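Local coordinates for uncharacterized protein (Staphylococcus aureus subsp. aureus, PDB 4H0A) that is of unknown function but belongs to the cysteine-rich secretory protein family of the CAP superfamily and joins a CAP-associated N-terminal region to a CAP domain, at residues Val102-Ile114 with Val157-Phe171. Numbering follows the deposited sequence.
Sequences VSPLKIGQHSAEI and VYSDQQSKKVLSVRF. With EDO (1,2-ethanediol), chain C.
Val166 meets residues 106-114 with both backbone and side chain: Val166 O accepts from Gly108 N (2.8 Å, N-H...O 159°) and Val166 N donates to Gln109 O at 2.9 Å. Together with Ser111 N to Lys164 O (2.7 Å, 170°), these bonds tie a long loop to the end of the hairpin turn and the start of strand 166-172, which forms a beta hairpin with strand 153-159 in the larger antiparallel sheet of the CAP-associated N-terminal region. The pairing is a single beta bridge, His110 with Lys165. Lys164 O also takes a weak bond from Ser111 OG, whose chi1 of 77° sets the hydroxyl between backbone N and carbonyl carbon.

Apolar side chains fill the space between loop and hairpin. Val166 CG2 packs against Gln109 CG and, about at a right angle, against Ile114 CD1, which also meets Val157 CG1 tip to tip. Leu105 CD1 bridges the two strands, reaching Val157 CG2 and lying 3.8 Å from Val169 CG2. Farther along, the Phe171 ring receives Val102 O at its edge and in its plane (CZ to O 3.7 Å).

The loop has internal bonds of its own. Residues Lys106-Gln109 form a type II beta turn, with Gly108 in the turn, and Gln109 OE1 accepts from Lys106 N. Within the hairpin, Leu167 and Ser168 both face Tyr158 in a classic beta bulge, while Asp160 OD2, salt-bridged to Lys220, closes an Asx motif at the hairpin end: Ser163 N and Ser163 OG approach this oxygen from opposite faces of the carboxylate, the hydroxyl at 2.7 Å.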
# COMPACT_ATOMS: atom_id res chain seq x y z
N VAL A 102 8.91 11.77 -8.03
CA VAL A 102 7.43 11.76 -7.97
C VAL A 102 6.93 13.20 -8.23
O VAL A 102 5.91 13.61 -7.66
CB VAL A 102 6.90 11.16 -6.63
CG1 VAL A 102 7.08 9.64 -6.61
CG2 VAL A 102 7.55 11.80 -5.40
N SER A 103 7.60 13.93 -9.16
CA SER A 103 7.24 15.31 -9.50
C SER A 103 5.76 15.42 -9.88
O SER A 103 5.22 14.49 -10.47
CB SER A 103 8.10 15.84 -10.64
OG SER A 103 9.46 15.95 -10.23
N PRO A 104 5.05 16.50 -9.48
CA PRO A 104 5.55 17.71 -8.79
C PRO A 104 5.78 17.55 -7.29
O PRO A 104 6.16 18.52 -6.63
CB PRO A 104 4.43 18.73 -9.06
CG PRO A 104 3.19 17.90 -9.12
CD PRO A 104 3.62 16.61 -9.80
N LEU A 105 5.58 16.34 -6.75
CA LEU A 105 5.78 16.08 -5.33
C LEU A 105 7.22 15.65 -5.06
O LEU A 105 8.00 15.47 -6.00
CB LEU A 105 4.79 15.01 -4.86
CG LEU A 105 3.32 15.36 -5.20
CD1 LEU A 105 2.49 14.17 -5.31
CD2 LEU A 105 2.75 16.33 -4.19
N LYS A 106 7.58 15.53 -3.78
CA LYS A 106 8.90 15.04 -3.36
C LYS A 106 8.75 14.24 -2.10
O LYS A 106 8.13 14.72 -1.15
CB LYS A 106 9.90 16.19 -3.12
CG LYS A 106 10.29 16.96 -4.37
CD LYS A 106 11.30 18.06 -4.08
CE LYS A 106 11.45 19.04 -5.22
NZ LYS A 106 12.03 18.41 -6.44
N ILE A 107 9.35 13.04 -2.04
CA ILE A 107 9.33 12.24 -0.82
C ILE A 107 10.04 13.06 0.27
O ILE A 107 11.12 13.58 0.03
CB ILE A 107 10.02 10.85 -1.02
CG1 ILE A 107 9.34 9.99 -2.13
CG2 ILE A 107 10.09 10.08 0.31
CD1 ILE A 107 7.89 9.81 -2.01
N GLY A 108 9.41 13.18 1.43
CA GLY A 108 9.96 13.94 2.55
C GLY A 108 9.52 15.39 2.62
O GLY A 108 9.83 16.06 3.61
N GLN A 109 8.78 15.90 1.62
CA GLN A 109 8.34 17.30 1.69
C GLN A 109 7.22 17.44 2.71
O GLN A 109 6.53 16.46 2.99
CB GLN A 109 7.84 17.80 0.32
CG GLN A 109 6.45 17.33 -0.10
CD GLN A 109 6.01 18.02 -1.36
OE1 GLN A 109 6.10 17.47 -2.45
NE2 GLN A 109 5.56 19.25 -1.24
N HIS A 110 7.00 18.67 3.21
CA HIS A 110 5.89 18.92 4.13
C HIS A 110 4.59 18.76 3.37
O HIS A 110 4.44 19.35 2.29
CB HIS A 110 5.98 20.33 4.75
CG HIS A 110 7.18 20.52 5.61
ND1 HIS A 110 7.41 19.72 6.71
CD2 HIS A 110 8.18 21.43 5.51
CE1 HIS A 110 8.55 20.13 7.23
NE2 HIS A 110 9.05 21.17 6.55
N SER A 111 3.65 17.96 3.89
CA SER A 111 2.37 17.72 3.20
C SER A 111 1.52 19.01 3.10
O SER A 111 0.76 19.14 2.15
CB SER A 111 1.58 16.60 3.88
OG SER A 111 0.96 17.06 5.07
N ALA A 112 1.66 19.96 4.05
CA ALA A 112 0.90 21.23 4.00
C ALA A 112 1.27 22.10 2.78
O ALA A 112 0.43 22.89 2.33
CB ALA A 112 1.13 22.03 5.28
N GLU A 113 2.51 21.95 2.26
CA GLU A 113 3.03 22.66 1.08
C GLU A 113 2.33 22.22 -0.25
O GLU A 113 2.40 22.93 -1.24
CB GLU A 113 4.55 22.40 0.98
CG GLU A 113 5.32 23.17 -0.07
CD GLU A 113 6.80 22.84 -0.05
OE1 GLU A 113 7.51 23.33 0.86
OE2 GLU A 113 7.25 22.06 -0.92
N ILE A 114 1.68 21.04 -0.28
CA ILE A 114 0.98 20.56 -1.48
C ILE A 114 -0.18 21.49 -1.82
O ILE A 114 -0.28 21.98 -2.94
CB ILE A 114 0.49 19.10 -1.27
CG1 ILE A 114 1.70 18.15 -1.20
CG2 ILE A 114 -0.47 18.68 -2.39
CD1 ILE A 114 1.41 16.86 -0.51
N VAL A 157 -1.32 10.82 -2.61
CA VAL A 157 -0.16 11.27 -1.86
C VAL A 157 -0.31 10.80 -0.42
O VAL A 157 -1.19 11.27 0.29
CB VAL A 157 -0.01 12.81 -1.94
CG1 VAL A 157 1.30 13.27 -1.28
CG2 VAL A 157 -0.08 13.28 -3.39
N TYR A 158 0.56 9.88 0.01
CA TYR A 158 0.52 9.31 1.35
C TYR A 158 1.38 10.11 2.29
O TYR A 158 2.57 10.25 2.04
CB TYR A 158 0.99 7.86 1.33
CG TYR A 158 0.11 6.98 0.47
CD1 TYR A 158 -1.12 6.54 0.93
CD2 TYR A 158 0.49 6.62 -0.81
CE1 TYR A 158 -1.94 5.73 0.14
CE2 TYR A 158 -0.32 5.82 -1.61
CZ TYR A 158 -1.53 5.36 -1.13
OH TYR A 158 -2.31 4.56 -1.92
N SER A 159 0.79 10.63 3.38
CA SER A 159 1.53 11.42 4.37
C SER A 159 1.42 10.80 5.73
O SER A 159 0.48 10.06 6.02
CB SER A 159 1.02 12.85 4.46
OG SER A 159 1.04 13.51 3.20
N ASP A 160 2.36 11.18 6.58
CA ASP A 160 2.43 10.70 7.95
C ASP A 160 1.54 11.58 8.82
O ASP A 160 1.61 12.81 8.72
CB ASP A 160 3.89 10.74 8.39
CG ASP A 160 4.24 9.89 9.60
OD1 ASP A 160 3.84 8.71 9.62
OD2 ASP A 160 4.93 10.40 10.50
N GLN A 161 0.72 10.99 9.69
CA GLN A 161 -0.16 11.76 10.58
C GLN A 161 0.68 12.46 11.68
O GLN A 161 0.25 13.49 12.18
CB GLN A 161 -1.23 10.84 11.20
CG GLN A 161 -2.57 11.51 11.46
CD GLN A 161 -3.62 10.49 11.85
OE1 GLN A 161 -3.42 9.69 12.78
NE2 GLN A 161 -4.76 10.47 11.16
N GLN A 162 1.87 11.91 12.01
CA GLN A 162 2.76 12.46 13.03
C GLN A 162 3.72 13.49 12.44
O GLN A 162 3.73 14.63 12.91
CB GLN A 162 3.57 11.34 13.72
CG GLN A 162 2.87 10.75 14.94
CD GLN A 162 2.97 11.65 16.14
OE1 GLN A 162 1.99 12.26 16.58
NE2 GLN A 162 4.17 11.77 16.70
N SER A 163 4.56 13.11 11.46
CA SER A 163 5.53 14.04 10.88
C SER A 163 4.92 14.98 9.83
O SER A 163 5.50 16.03 9.58
CB SER A 163 6.71 13.29 10.25
OG SER A 163 6.31 12.40 9.23
N LYS A 164 3.75 14.63 9.25
CA LYS A 164 3.08 15.43 8.22
C LYS A 164 3.97 15.60 6.97
O LYS A 164 3.86 16.60 6.26
CB LYS A 164 2.61 16.79 8.78
CG LYS A 164 1.80 16.64 10.06
CD LYS A 164 0.87 17.81 10.32
CE LYS A 164 0.05 17.63 11.57
NZ LYS A 164 -1.01 18.67 11.70
N LYS A 165 4.77 14.58 6.64
CA LYS A 165 5.65 14.59 5.47
C LYS A 165 5.20 13.53 4.48
O LYS A 165 4.65 12.51 4.89
CB LYS A 165 7.10 14.32 5.89
CG LYS A 165 7.69 15.43 6.74
CD LYS A 165 9.17 15.19 7.04
CE LYS A 165 9.80 16.35 7.77
NZ LYS A 165 11.28 16.23 7.82
N VAL A 166 5.47 13.75 3.17
CA VAL A 166 5.11 12.81 2.11
C VAL A 166 5.98 11.54 2.24
O VAL A 166 7.21 11.62 2.26
CB VAL A 166 5.25 13.44 0.70
CG1 VAL A 166 5.04 12.38 -0.40
CG2 VAL A 166 4.27 14.59 0.53
N LEU A 167 5.32 10.37 2.34
CA LEU A 167 5.97 9.08 2.49
C LEU A 167 6.13 8.36 1.17
O LEU A 167 7.13 7.68 0.93
CB LEU A 167 5.14 8.18 3.42
CG LEU A 167 4.93 8.70 4.84
CD1 LEU A 167 3.81 7.93 5.52
CD2 LEU A 167 6.22 8.63 5.65
N SER A 168 5.10 8.45 0.33
CA SER A 168 5.06 7.74 -0.93
C SER A 168 4.00 8.36 -1.83
O SER A 168 3.16 9.13 -1.34
CB SER A 168 4.75 6.27 -0.67
OG SER A 168 3.57 6.11 0.10
N VAL A 169 4.06 8.08 -3.12
CA VAL A 169 3.06 8.58 -4.08
C VAL A 169 2.67 7.45 -5.01
O VAL A 169 3.54 6.70 -5.45
CB VAL A 169 3.57 9.80 -4.90
CG1 VAL A 169 2.49 10.29 -5.87
CG2 VAL A 169 4.04 10.93 -3.98
N ARG A 170 1.38 7.35 -5.33
CA ARG A 170 0.91 6.40 -6.32
C ARG A 170 0.25 7.18 -7.42
O ARG A 170 -0.76 7.84 -7.16
CB ARG A 170 -0.05 5.33 -5.76
CG ARG A 170 -0.69 4.48 -6.88
CD ARG A 170 -1.16 3.13 -6.39
NE ARG A 170 -2.23 3.25 -5.41
CZ ARG A 170 -2.67 2.26 -4.64
NH1 ARG A 170 -2.15 1.04 -4.74
NH2 ARG A 170 -3.65 2.47 -3.77
N PHE A 171 0.82 7.15 -8.64
CA PHE A 171 0.19 7.78 -9.81
C PHE A 171 -0.63 6.69 -10.46
O PHE A 171 -0.11 5.58 -10.63
CB PHE A 171 1.22 8.37 -10.76
CG PHE A 171 1.85 9.64 -10.26
CD1 PHE A 171 3.02 9.61 -9.52
CD2 PHE A 171 1.32 10.88 -10.60
CE1 PHE A 171 3.63 10.80 -9.10
CE2 PHE A 171 1.92 12.06 -10.18
CZ PHE A 171 3.07 12.01 -9.43
C1 EDO C . 0.01 -1.47 -5.79
O1 EDO C . 0.12 -0.14 -6.26
C2 EDO C . -0.85 -2.19 -6.86
O2 EDO C . -1.09 -3.53 -6.49